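Local coordinates for endonuclease 8-like L720 (Acanthamoeba polyphaga mimivirus, PDB 4MB7), which belongs to the endonuclease VIII-like (Fpg/Nei) family of proteins and combines an H2TH domain with a zinc-binding beta hairpin, at residues 170-175 with 259-264; 184-189 with 239-244; 194-199 with 263-268. All coordinates share one frame; numbering follows the deposited sequence. Where two conformers were deposited one is given.

Interaction 1 (170-175 with 259-264). With SO4 (sulfate ion), chain D.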
loop_
_atom_site.group_PDB
_atom_site.type_symbol
_atom_site.label_atom_id
_atom_site.label_comp_id
_atom_site.label_asym_id
_atom_site.label_seq_id
_atom_site.Cartn_x
_atom_site.Cartn_y
_atom_site.Cartn_z
ATOM N N PHE A 170 3.464 -9.703 -12.229
ATOM C CA PHE A 170 2.643 -10.477 -11.307
ATOM C C PHE A 170 2.857 -10.058 -9.852
ATOM O O PHE A 170 1.910 -10.025 -9.066
ATOM C CB PHE A 170 2.903 -11.976 -11.480
ATOM C CG PHE A 170 1.999 -12.847 -10.659
ATOM C CD1 PHE A 170 0.624 -12.771 -10.800
ATOM C CD2 PHE A 170 2.525 -13.756 -9.756
ATOM C CE1 PHE A 170 -0.211 -13.574 -10.048
ATOM C CE2 PHE A 170 1.695 -14.564 -9.002
ATOM C CZ PHE A 170 0.325 -14.474 -9.149
ATOM N N LEU A 171 4.097 -9.731 -9.499
ATOM C CA LEU A 171 4.417 -9.313 -8.136
ATOM C C LEU A 171 3.820 -7.949 -7.810
ATOM O O LEU A 171 3.680 -7.588 -6.641
ATOM C CB LEU A 171 5.931 -9.279 -7.915
ATOM C CG LEU A 171 6.656 -10.626 -7.873
ATOM C CD1 LEU A 171 8.128 -10.415 -7.571
ATOM C CD2 LEU A 171 6.019 -11.552 -6.849
ATOM N N LEU A 172 3.473 -7.196 -8.848
ATOM C CA LEU A 172 2.889 -5.871 -8.679
ATOM C C LEU A 172 1.367 -5.899 -8.797
ATOM O O LEU A 172 0.710 -4.864 -8.687
ATOM C CB LEU A 172 3.482 -4.898 -9.696
ATOM C CG LEU A 172 4.949 -4.527 -9.481
ATOM C CD1 LEU A 172 5.513 -3.823 -10.704
ATOM C CD2 LEU A 172 5.090 -3.653 -8.244
ATOM N N ASP A 173 0.813 -7.087 -9.021
ATOM C CA ASP A 173 -0.634 -7.258 -9.091
ATOM C C ASP A 173 -1.233 -7.060 -7.703
ATOM O O ASP A 173 -0.952 -7.828 -6.781
ATOM C CB ASP A 173 -0.979 -8.650 -9.631
ATOM C CG ASP A 173 -2.436 -8.777 -10.044
ATOM O OD1 ASP A 173 -2.692 -9.254 -11.171
ATOM O OD2 ASP A 173 -3.326 -8.416 -9.247
ATOM N N GLN A 174 -2.067 -6.034 -7.561
ATOM C CA GLN A 174 -2.595 -5.651 -6.252
ATOM C C GLN A 174 -3.753 -6.521 -5.780
ATOM O O GLN A 174 -4.242 -6.361 -4.662
ATOM C CB GLN A 174 -2.993 -4.172 -6.243
ATOM C CG GLN A 174 -1.808 -3.240 -6.402
ATOM C CD GLN A 174 -0.744 -3.481 -5.346
ATOM O OE1 GLN A 174 -1.003 -3.359 -4.150
ATOM N NE2 GLN A 174 0.457 -3.839 -5.787
ATOM N N GLU A 175 -4.191 -7.441 -6.630
ATOM C CA GLU A 175 -5.200 -8.406 -6.223
ATOM C C GLU A 175 -4.544 -9.552 -5.455
ATOM O O GLU A 175 -5.129 -10.104 -4.524
ATOM C CB GLU A 175 -5.956 -8.946 -7.437
ATOM C CG GLU A 175 -6.986 -10.010 -7.099
ATOM C CD GLU A 175 -7.812 -10.429 -8.297
ATOM O OE1 GLU A 175 -7.699 -9.775 -9.355
ATOM O OE2 GLU A 175 -8.575 -11.411 -8.181
ATOM N N GLY A 259 7.855 -4.949 -18.599
ATOM C CA GLY A 259 6.481 -5.376 -18.416
ATOM C C GLY A 259 5.458 -4.373 -18.908
ATOM O O GLY A 259 5.804 -3.276 -19.346
ATOM N N LEU A 260 4.188 -4.757 -18.831
ATOM C CA LEU A 260 3.096 -3.883 -19.228
ATOM C C LEU A 260 2.980 -2.703 -18.268
ATOM O O LEU A 260 2.486 -1.636 -18.635
ATOM C CB LEU A 260 1.779 -4.662 -19.263
ATOM C CG LEU A 260 1.761 -5.906 -20.152
ATOM N N ARG A 261 3.443 -2.903 -17.039
ATOM C CA ARG A 261 3.384 -1.921 -15.930
ATOM C C ARG A 261 4.481 -0.818 -16.211
ATOM O O ARG A 261 4.414 0.275 -15.645
ATOM C CB ARG A 261 3.485 -2.550 -14.539
ATOM C CG ARG A 261 2.299 -3.434 -14.182
ATOM C CD ARG A 261 2.413 -3.974 -12.766
ATOM N NE ARG A 261 1.293 -4.844 -12.416
ATOM C CZ ARG A 261 0.112 -4.411 -11.985
ATOM N NH1 ARG A 261 -0.111 -3.111 -11.839
ATOM N NH2 ARG A 261 -0.846 -5.279 -11.693
ATOM N N ASN A 262 5.489 -1.180 -16.992
ATOM C CA ASN A 262 6.567 -0.273 -17.355
ATOM C C ASN A 262 7.292 0.343 -16.173
ATOM O O ASN A 262 7.582 1.526 -16.173
ATOM C CB ASN A 262 6.064 0.817 -18.299
ATOM C CG ASN A 262 7.183 1.458 -19.092
ATOM O OD1 ASN A 262 7.673 0.897 -20.065
ATOM N ND2 ASN A 262 7.595 2.641 -18.673
ATOM N N ARG A 263 7.418 -0.431 -15.107
ATOM C CA ARG A 263 8.297 -0.042 -14.001
ATOM C C ARG A 263 9.843 -0.374 -13.905
ATOM O O ARG A 263 10.480 -1.417 -14.294
ATOM C CB ARG A 263 7.788 -0.640 -12.691
ATOM C CG ARG A 263 6.293 -0.530 -12.489
ATOM C CD ARG A 263 5.862 0.921 -12.465
ATOM N NE ARG A 263 6.489 1.670 -11.383
ATOM C CZ ARG A 263 6.062 1.666 -10.126
ATOM N NH1 ARG A 263 5.015 0.934 -9.780
ATOM N NH2 ARG A 263 6.696 2.384 -9.217
ATOM N N MET A 264 10.535 0.656 -13.478
ATOM C CA MET A 264 11.962 0.650 -13.672
ATOM C C MET A 264 12.551 -0.356 -12.701
ATOM O O MET A 264 12.436 -0.184 -11.493
ATOM C CB MET A 264 12.505 2.045 -13.379
ATOM C CG MET A 264 14.010 2.196 -13.492
ATOM S SD MET A 264 14.597 2.283 -15.196
ATOM C CE MET A 264 13.372 3.332 -15.972
HETATM S S SO4 D . 5.140 1.640 -6.302
HETATM O O1 SO4 D . 4.266 1.497 -5.141
HETATM O O2 SO4 D . 4.818 2.881 -7.002
HETATM O O3 SO4 D . 6.531 1.679 -5.860
HETATM O O4 SO4 D . 4.941 0.511 -7.205
HETATM O O HOH W 1 -2.909 -4.279 -9.735
#
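The carbonyl oxygen of Leu-172 lies over the centre of one face of the Arg-261 guanidinium, with O 3.4 Å from Arg-261 CZ. Although NH2 is near that oxygen, the angle is too poor for a hydrogen bond; Arg-261 NH2 instead meets Asp-173 CA obliquely at 3.3 Å. The Arg-263 guanidinium turns its edge to the sulfate, giving a 2.6 Å bond from NH1 to O4 (149° at the hydrogen) and a weak one from NH2 to O2. Lys-49 NZ and Asn-182 N bind the same ion.

Extended from CG to NE, Arg-261 runs antiparallel alongside Leu-172, CD resting on Leu-172 CB at 3.4 Å, while NE donates to Asp-169 O. Leu-172 CD1 goes on to touch Arg-263 CG at 3.8 Å, beyond which bends at chi2 and chi3 (both -61°) fold the arginine to the sulfate. Gln-174 NE2 donates to Leu-172 O (3.1 Å) from above the carbonyl plane, and its OE1 accepts from Gly-179 N. Asp-173 OD2 takes Glu-175 N in an Asx turn.

No hydrogen bond joins the segments directly; a water accepts from both Gln-174 N and Arg-261 NH2. The hairpin turn thus meets residues 170-175 through aliphatic packing and a carbonyl oxygen on the face of a cation, with Asp-173 OD1, 4.4 Å from Arg-261 NH2, probably adding mild attraction short of a salt bridge.

Interaction 2 (184-189 with 239-244)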
loop_
_atom_site.group_PDB
_atom_site.type_symbol
_atom_site.label_atom_id
_atom_site.label_comp_id
_atom_site.label_asym_id
_atom_site.label_seq_id
_atom_site.Cartn_x
_atom_site.Cartn_y
_atom_site.Cartn_z
ATOM N N LEU A 184 10.080 -3.434 -3.375
ATOM C CA LEU A 184 9.927 -4.776 -2.818
ATOM C C LEU A 184 10.084 -5.873 -3.866
ATOM O O LEU A 184 10.781 -6.862 -3.636
ATOM C CB LEU A 184 8.570 -4.922 -2.127
ATOM C CG LEU A 184 8.439 -4.348 -0.717
ATOM C CD1 LEU A 184 6.980 -4.344 -0.275
ATOM C CD2 LEU A 184 9.292 -5.140 0.261
ATOM N N GLN A 185 9.429 -5.700 -5.010
ATOM C CA GLN A 185 9.433 -6.727 -6.045
ATOM C C GLN A 185 10.837 -7.030 -6.577
ATOM O O GLN A 185 11.183 -8.190 -6.781
ATOM C CB GLN A 185 8.463 -6.374 -7.182
ATOM C CG GLN A 185 8.801 -5.109 -7.956
ATOM C CD GLN A 185 9.645 -5.388 -9.186
ATOM O OE1 GLN A 185 9.860 -6.542 -9.555
ATOM N NE2 GLN A 185 10.125 -4.332 -9.831
ATOM N N GLN A 186 11.649 -5.996 -6.778
ATOM C CA GLN A 186 12.984 -6.202 -7.338
ATOM C C GLN A 186 14.005 -6.645 -6.289
ATOM O O GLN A 186 14.940 -7.383 -6.602
ATOM C CB GLN A 186 13.467 -4.966 -8.105
ATOM C CG GLN A 186 13.610 -3.702 -7.280
ATOM C CD GLN A 186 13.772 -2.468 -8.152
ATOM O OE1 GLN A 186 14.886 -2.013 -8.404
ATOM N NE2 GLN A 186 12.654 -1.926 -8.622
ATOM N N GLU A 187 13.822 -6.201 -5.049
ATOM C CA GLU A 187 14.670 -6.658 -3.953
ATOM C C GLU A 187 14.440 -8.144 -3.690
ATOM O O GLU A 187 15.384 -8.895 -3.436
ATOM C CB GLU A 187 14.401 -5.853 -2.681
ATOM C CG GLU A 187 15.001 -4.456 -2.684
ATOM C CD GLU A 187 16.516 -4.469 -2.598
ATOM O OE1 GLU A 187 17.070 -5.380 -1.948
ATOM O OE2 GLU A 187 17.152 -3.568 -3.183
ATOM N N ALA A 188 13.181 -8.565 -3.759
ATOM C CA ALA A 188 12.832 -9.963 -3.542
ATOM C C ALA A 188 13.353 -10.836 -4.677
ATOM O O ALA A 188 13.855 -11.937 -4.447
ATOM C CB ALA A 188 11.331 -10.119 -3.405
ATOM N N LEU A 189 13.230 -10.338 -5.903
ATOM C CA LEU A 189 13.679 -11.080 -7.074
ATOM C C LEU A 189 15.187 -11.309 -7.057
ATOM O O LEU A 189 15.661 -12.372 -7.461
ATOM C CB LEU A 189 13.246 -10.380 -8.363
ATOM C CG LEU A 189 11.778 -10.588 -8.744
ATOM C CD1 LEU A 189 11.395 -9.726 -9.935
ATOM C CD2 LEU A 189 11.499 -12.058 -9.030
ATOM N N LEU A 239 18.764 -2.404 1.640
ATOM C CA LEU A 239 18.571 -2.523 0.196
ATOM C C LEU A 239 19.825 -3.081 -0.472
ATOM O O LEU A 239 20.938 -2.663 -0.161
ATOM C CB LEU A 239 18.204 -1.170 -0.414
ATOM C CG LEU A 239 16.931 -0.511 0.123
ATOM C CD1 LEU A 239 16.667 0.807 -0.591
ATOM C CD2 LEU A 239 15.739 -1.448 -0.012
ATOM N N ARG A 240 19.638 -4.024 -1.392
ATOM C CA ARG A 240 20.765 -4.725 -1.999
ATOM C C ARG A 240 20.865 -4.533 -3.512
ATOM O O ARG A 240 21.941 -4.692 -4.086
ATOM C CB ARG A 240 20.706 -6.221 -1.662
ATOM C CG ARG A 240 20.914 -6.534 -0.187
ATOM C CD ARG A 240 20.380 -7.914 0.173
ATOM N NE ARG A 240 21.093 -8.988 -0.510
ATOM C CZ ARG A 240 20.660 -10.243 -0.580
ATOM N NH1 ARG A 240 19.507 -10.581 -0.017
ATOM N NH2 ARG A 240 21.373 -11.160 -1.220
ATOM N N ILE A 241 19.752 -4.199 -4.158
ATOM C CA ILE A 241 19.749 -4.087 -5.615
ATOM C C ILE A 241 19.053 -2.821 -6.122
ATOM O O ILE A 241 19.236 -2.427 -7.274
ATOM C CB ILE A 241 19.111 -5.332 -6.278
ATOM C CG1 ILE A 241 19.614 -5.502 -7.716
ATOM C CG2 ILE A 241 17.591 -5.257 -6.228
ATOM C CD1 ILE A 241 21.106 -5.744 -7.815
ATOM N N TYR A 242 18.265 -2.179 -5.264
ATOM C CA TYR A 242 17.504 -1.004 -5.683
ATOM C C TYR A 242 18.409 0.176 -6.029
ATOM O O TYR A 242 19.131 0.689 -5.172
ATOM C CB TYR A 242 16.485 -0.594 -4.617
ATOM C CG TYR A 242 15.614 0.568 -5.042
ATOM C CD1 TYR A 242 14.706 0.433 -6.085
ATOM C CD2 TYR A 242 15.699 1.797 -4.403
ATOM C CE1 TYR A 242 13.908 1.490 -6.481
ATOM C CE2 TYR A 242 14.903 2.862 -4.790
ATOM C CZ TYR A 242 14.011 2.702 -5.830
ATOM O OH TYR A 242 13.216 3.755 -6.222
ATOM N N ARG A 243 18.394 0.556 -7.296
ATOM C CA ARG A 243 19.161 1.691 -7.796
ATOM C C ARG A 243 20.649 1.523 -7.550
ATOM O O ARG A 243 21.364 2.485 -7.356
ATOM C CB ARG A 243 18.644 2.996 -7.196
ATOM C CG ARG A 243 17.369 3.459 -7.870
ATOM C CD ARG A 243 16.763 4.688 -7.224
ATOM N NE ARG A 243 15.583 5.112 -7.962
ATOM C CZ ARG A 243 14.891 6.213 -7.699
ATOM N NH1 ARG A 243 15.263 7.010 -6.703
ATOM N NH2 ARG A 243 13.832 6.516 -8.435
ATOM N N LYS A 244 21.105 0.281 -7.566
ATOM C CA LYS A 244 22.517 -0.024 -7.398
ATOM C C LYS A 244 23.175 -0.213 -8.759
ATOM O O LYS A 244 22.585 -0.802 -9.666
ATOM C CB LYS A 244 22.695 -1.286 -6.551
ATOM C CG LYS A 244 22.165 -1.163 -5.133
ATOM C CD LYS A 244 23.009 -0.209 -4.307
ATOM C CE LYS A 244 22.414 -0.005 -2.924
ATOM N NZ LYS A 244 22.222 -1.295 -2.205
HETATM O O HOH W 2 16.316 0.162 -9.145
#
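Glu-187 CB leaves helix 182-191 pointing neither at the loop nor away from it; CG, anti to the carbonyl carbon, packs against Leu-239 CD2 at 4.1 Å, and a bend at chi2 (-70°) swings the carboxylate into residues 239-244. There OE1 accepts Arg-240 N at 3.0 Å on its syn lone pair, with 158° at the hydrogen. OE2 takes two donors: Ile-241 N at 2.8 Å, from above the carboxylate plane, and Tyr-242 N at 2.7 Å, nearly along the C-O axis. Arg-240 N also leans weakly on OE2.

One residue earlier on the helix, Gln-186 OE1 lies at the edge of the Tyr-242 ring, near its plane, 3.4 Å from CD1, and a water links it to Arg-243 N; its NE2 donates to Asn-182 O. Ile-241 CG2 presses on Gln-186 O at 3.4 Å. Lys-244 NZ reaches back to Leu-239 O, linking the two ends of 239-244, which include a type II turn from Ile-241 to Lys-244.

Three consecutive backbone N-H groups thus wrap one buried carboxylate and probably favour its ionised form. Lys-244 NZ, 5.6 Å from Glu-187 OE2, may add to this; Arg-240 probably adds less, its NH1 being salt-bridged to Asp-191 OD1.

Interaction 3 (194-199 with 263-268). With ZN (zinc ion), chain B; SO4 (sulfate ion), chain D.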
loop_
_atom_site.group_PDB
_atom_site.type_symbol
_atom_site.label_atom_id
_atom_site.label_comp_id
_atom_site.label_asym_id
_atom_site.label_seq_id
_atom_site.Cartn_x
_atom_site.Cartn_y
_atom_site.Cartn_z
ATOM N N ILE A 194 16.049 -14.647 -9.180
ATOM C CA ILE A 194 15.094 -14.847 -10.264
ATOM C C ILE A 194 15.103 -13.658 -11.218
ATOM O O ILE A 194 15.007 -12.507 -10.791
ATOM C CB ILE A 194 13.667 -15.053 -9.722
ATOM C CG1 ILE A 194 13.613 -16.290 -8.823
ATOM C CG2 ILE A 194 12.667 -15.177 -10.867
ATOM C CD1 ILE A 194 12.238 -16.576 -8.264
ATOM N N LEU A 195 15.225 -13.941 -12.512
ATOM C CA LEU A 195 15.212 -12.895 -13.528
ATOM C C LEU A 195 13.817 -12.283 -13.629
ATOM O O LEU A 195 12.832 -13.007 -13.765
ATOM C CB LEU A 195 15.635 -13.463 -14.884
ATOM C CG LEU A 195 15.956 -12.450 -15.986
ATOM C CD1 LEU A 195 17.217 -11.670 -15.643
ATOM C CD2 LEU A 195 16.097 -13.142 -17.333
ATOM N N PRO A 196 13.730 -10.945 -13.549
ATOM C CA PRO A 196 12.443 -10.240 -13.608
ATOM C C PRO A 196 11.677 -10.514 -14.898
ATOM O O PRO A 196 10.450 -10.432 -14.912
ATOM C CB PRO A 196 12.852 -8.767 -13.542
ATOM C CG PRO A 196 14.153 -8.774 -12.830
ATOM C CD PRO A 196 14.848 -10.023 -13.288
ATOM N N LEU A 197 12.399 -10.847 -15.964
ATOM C CA LEU A 197 11.787 -11.084 -17.267
ATOM C C LEU A 197 11.241 -12.503 -17.405
ATOM O O LEU A 197 10.593 -12.830 -18.398
ATOM C CB LEU A 197 12.793 -10.797 -18.383
ATOM C CG LEU A 197 13.337 -9.368 -18.430
ATOM C CD1 LEU A 197 14.494 -9.260 -19.410
ATOM C CD2 LEU A 197 12.229 -8.393 -18.797
ATOM N N LYS A 198 11.506 -13.341 -16.409
ATOM C CA LYS A 198 11.045 -14.726 -16.437
ATOM C C LYS A 198 9.529 -14.789 -16.299
ATOM O O LYS A 198 8.940 -14.059 -15.503
ATOM C CB LYS A 198 11.715 -15.532 -15.320
ATOM C CG LYS A 198 11.510 -17.032 -15.418
ATOM C CD LYS A 198 12.347 -17.764 -14.381
ATOM C CE LYS A 198 12.286 -19.270 -14.585
ATOM N NZ LYS A 198 13.137 -20.002 -13.606
ATOM N N LYS A 199 8.896 -15.657 -17.080
ATOM C CA LYS A 199 7.445 -15.802 -17.028
ATOM C C LYS A 199 6.999 -16.563 -15.786
ATOM O O LYS A 199 7.726 -17.413 -15.272
ATOM C CB LYS A 199 6.915 -16.486 -18.288
ATOM C CG LYS A 199 6.974 -15.621 -19.537
ATOM C CD LYS A 199 6.293 -16.302 -20.713
ATOM N N ARG A 263 7.418 -0.431 -15.107
ATOM C CA ARG A 263 8.297 -0.042 -14.001
ATOM C C ARG A 263 9.843 -0.374 -13.905
ATOM O O ARG A 263 10.480 -1.417 -14.294
ATOM C CB ARG A 263 7.788 -0.640 -12.691
ATOM C CG ARG A 263 6.293 -0.530 -12.489
ATOM C CD ARG A 263 5.862 0.921 -12.465
ATOM N NE ARG A 263 6.489 1.670 -11.383
ATOM C CZ ARG A 263 6.062 1.666 -10.126
ATOM N NH1 ARG A 263 5.015 0.934 -9.780
ATOM N NH2 ARG A 263 6.696 2.384 -9.217
ATOM N N MET A 264 10.535 0.656 -13.478
ATOM C CA MET A 264 11.962 0.650 -13.672
ATOM C C MET A 264 12.551 -0.356 -12.701
ATOM O O MET A 264 12.436 -0.184 -11.493
ATOM C CB MET A 264 12.505 2.045 -13.379
ATOM C CG MET A 264 14.010 2.196 -13.492
ATOM S SD MET A 264 14.597 2.283 -15.196
ATOM C CE MET A 264 13.372 3.332 -15.972
ATOM N N THR A 265 13.204 -1.388 -13.228
ATOM C CA THR A 265 13.719 -2.462 -12.385
ATOM C C THR A 265 15.220 -2.661 -12.574
ATOM O O THR A 265 15.708 -2.734 -13.701
ATOM C CB THR A 265 13.008 -3.795 -12.696
ATOM O OG1 THR A 265 11.590 -3.624 -12.581
ATOM C CG2 THR A 265 13.465 -4.890 -11.744
ATOM N N THR A 266 15.946 -2.745 -11.464
ATOM C CA THR A 266 17.366 -3.069 -11.496
ATOM C C THR A 266 17.564 -4.539 -11.150
ATOM O O THR A 266 17.061 -5.017 -10.134
ATOM C CB THR A 266 18.167 -2.216 -10.498
ATOM O OG1 THR A 266 18.099 -0.836 -10.880
ATOM C CG2 THR A 266 19.623 -2.654 -10.471
ATOM N N TRP A 267 18.289 -5.258 -12.001
ATOM C CA TRP A 267 18.581 -6.663 -11.740
ATOM C C TRP A 267 19.987 -7.033 -12.186
ATOM O O TRP A 267 20.558 -6.396 -13.070
ATOM C CB TRP A 267 17.555 -7.571 -12.426
ATOM C CG TRP A 267 17.733 -7.703 -13.912
ATOM C CD1 TRP A 267 18.540 -8.591 -14.567
ATOM C CD2 TRP A 267 17.076 -6.937 -14.930
ATOM N NE1 TRP A 267 18.433 -8.418 -15.924
ATOM C CE2 TRP A 267 17.540 -7.409 -16.174
ATOM C CE3 TRP A 267 16.144 -5.893 -14.910
ATOM C CZ2 TRP A 267 17.104 -6.877 -17.387
ATOM C CZ3 TRP A 267 15.712 -5.365 -16.116
ATOM C CH2 TRP A 267 16.193 -5.858 -17.336
ATOM N N CYS A 268 20.541 -8.068 -11.565
ATOM C CA CYS A 268 21.847 -8.580 -11.952
ATOM C C CYS A 268 21.681 -9.745 -12.921
ATOM O O CYS A 268 21.099 -10.769 -12.569
ATOM C CB CYS A 268 22.632 -9.024 -10.721
ATOM S SG CYS A 268 24.216 -9.790 -11.109
HETATM ZN ZN ZN B . 25.475 -10.103 -9.256
HETATM S S SO4 D . 5.140 1.640 -6.302
HETATM O O1 SO4 D . 4.266 1.497 -5.141
HETATM O O2 SO4 D . 4.818 2.881 -7.002
HETATM O O3 SO4 D . 6.531 1.679 -5.860
HETATM O O4 SO4 D . 4.941 0.511 -7.205
#
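A type I turn from Leu-195 to Lys-198, closed by Lys-198 N on Leu-195 O (3.0 Å), faces strand 263-267, whose antiparallel partner is strand 254-258. The nearest CA pair is Leu-195 and Trp-267, 7.3 Å apart; no hydrogen bond crosses, and side chains make the contact. Thr-265 and Trp-267 point to the turn, Thr-266 between them and Cys-268 just past the strand point away.

With CG between the backbone N and the carbonyl carbon (chi1 75°), the Trp-267 indole offers one face to Pro-196, whose CD lies over it, offset toward the rim. This CH-pi contact puts Pro-196 CD 4.2 Å from the centroid of the five-membered ring, while Pro-196 CG packs on Trp-267 CB at 3.6 Å. Obliquely, Leu-195 CD1 touches Trp-267 NE1 at 3.5 Å, and Leu-197, crossing at about a right angle, brings CD1 4.1 Å from Trp-267 CZ2. Thr-265 CG2 reaches Pro-196 CG at 4.1 Å.

Cys-268 SG binds zinc at 2.3 Å, together with Cys-247, His-251 and Cys-271. Proline and two leucines thus hold the tryptophan next to a zinc ligand: between these two segments the coupling is by packing, while Gln-185 (to Thr-265 OG1) and Gln-272 add hydrogen bonds beside it.

In the fold
All three contacts join the helical H2TH region to the C-terminal zinc-binding part. Interactions 1 and 3 share Arg-263 and Met-264 of strand 263-267, their centres about 11 Å apart: the former holds the hairpin's turn and the sulfate, the latter the zinc end. Helix 182-191 brings in interaction 2, whose centre is about 10 Å from that of interaction 3 and about 15 Å from that of interaction 1. Ile-194 N probably donates to Leu-189 O (2.9 Å), while Leu-171 CD1 packs on Leu-189 CG at 3.8 Å. The Ile-241 side chain lies about 6 Å from the zinc, so the loop 239-244 also borders the metal site.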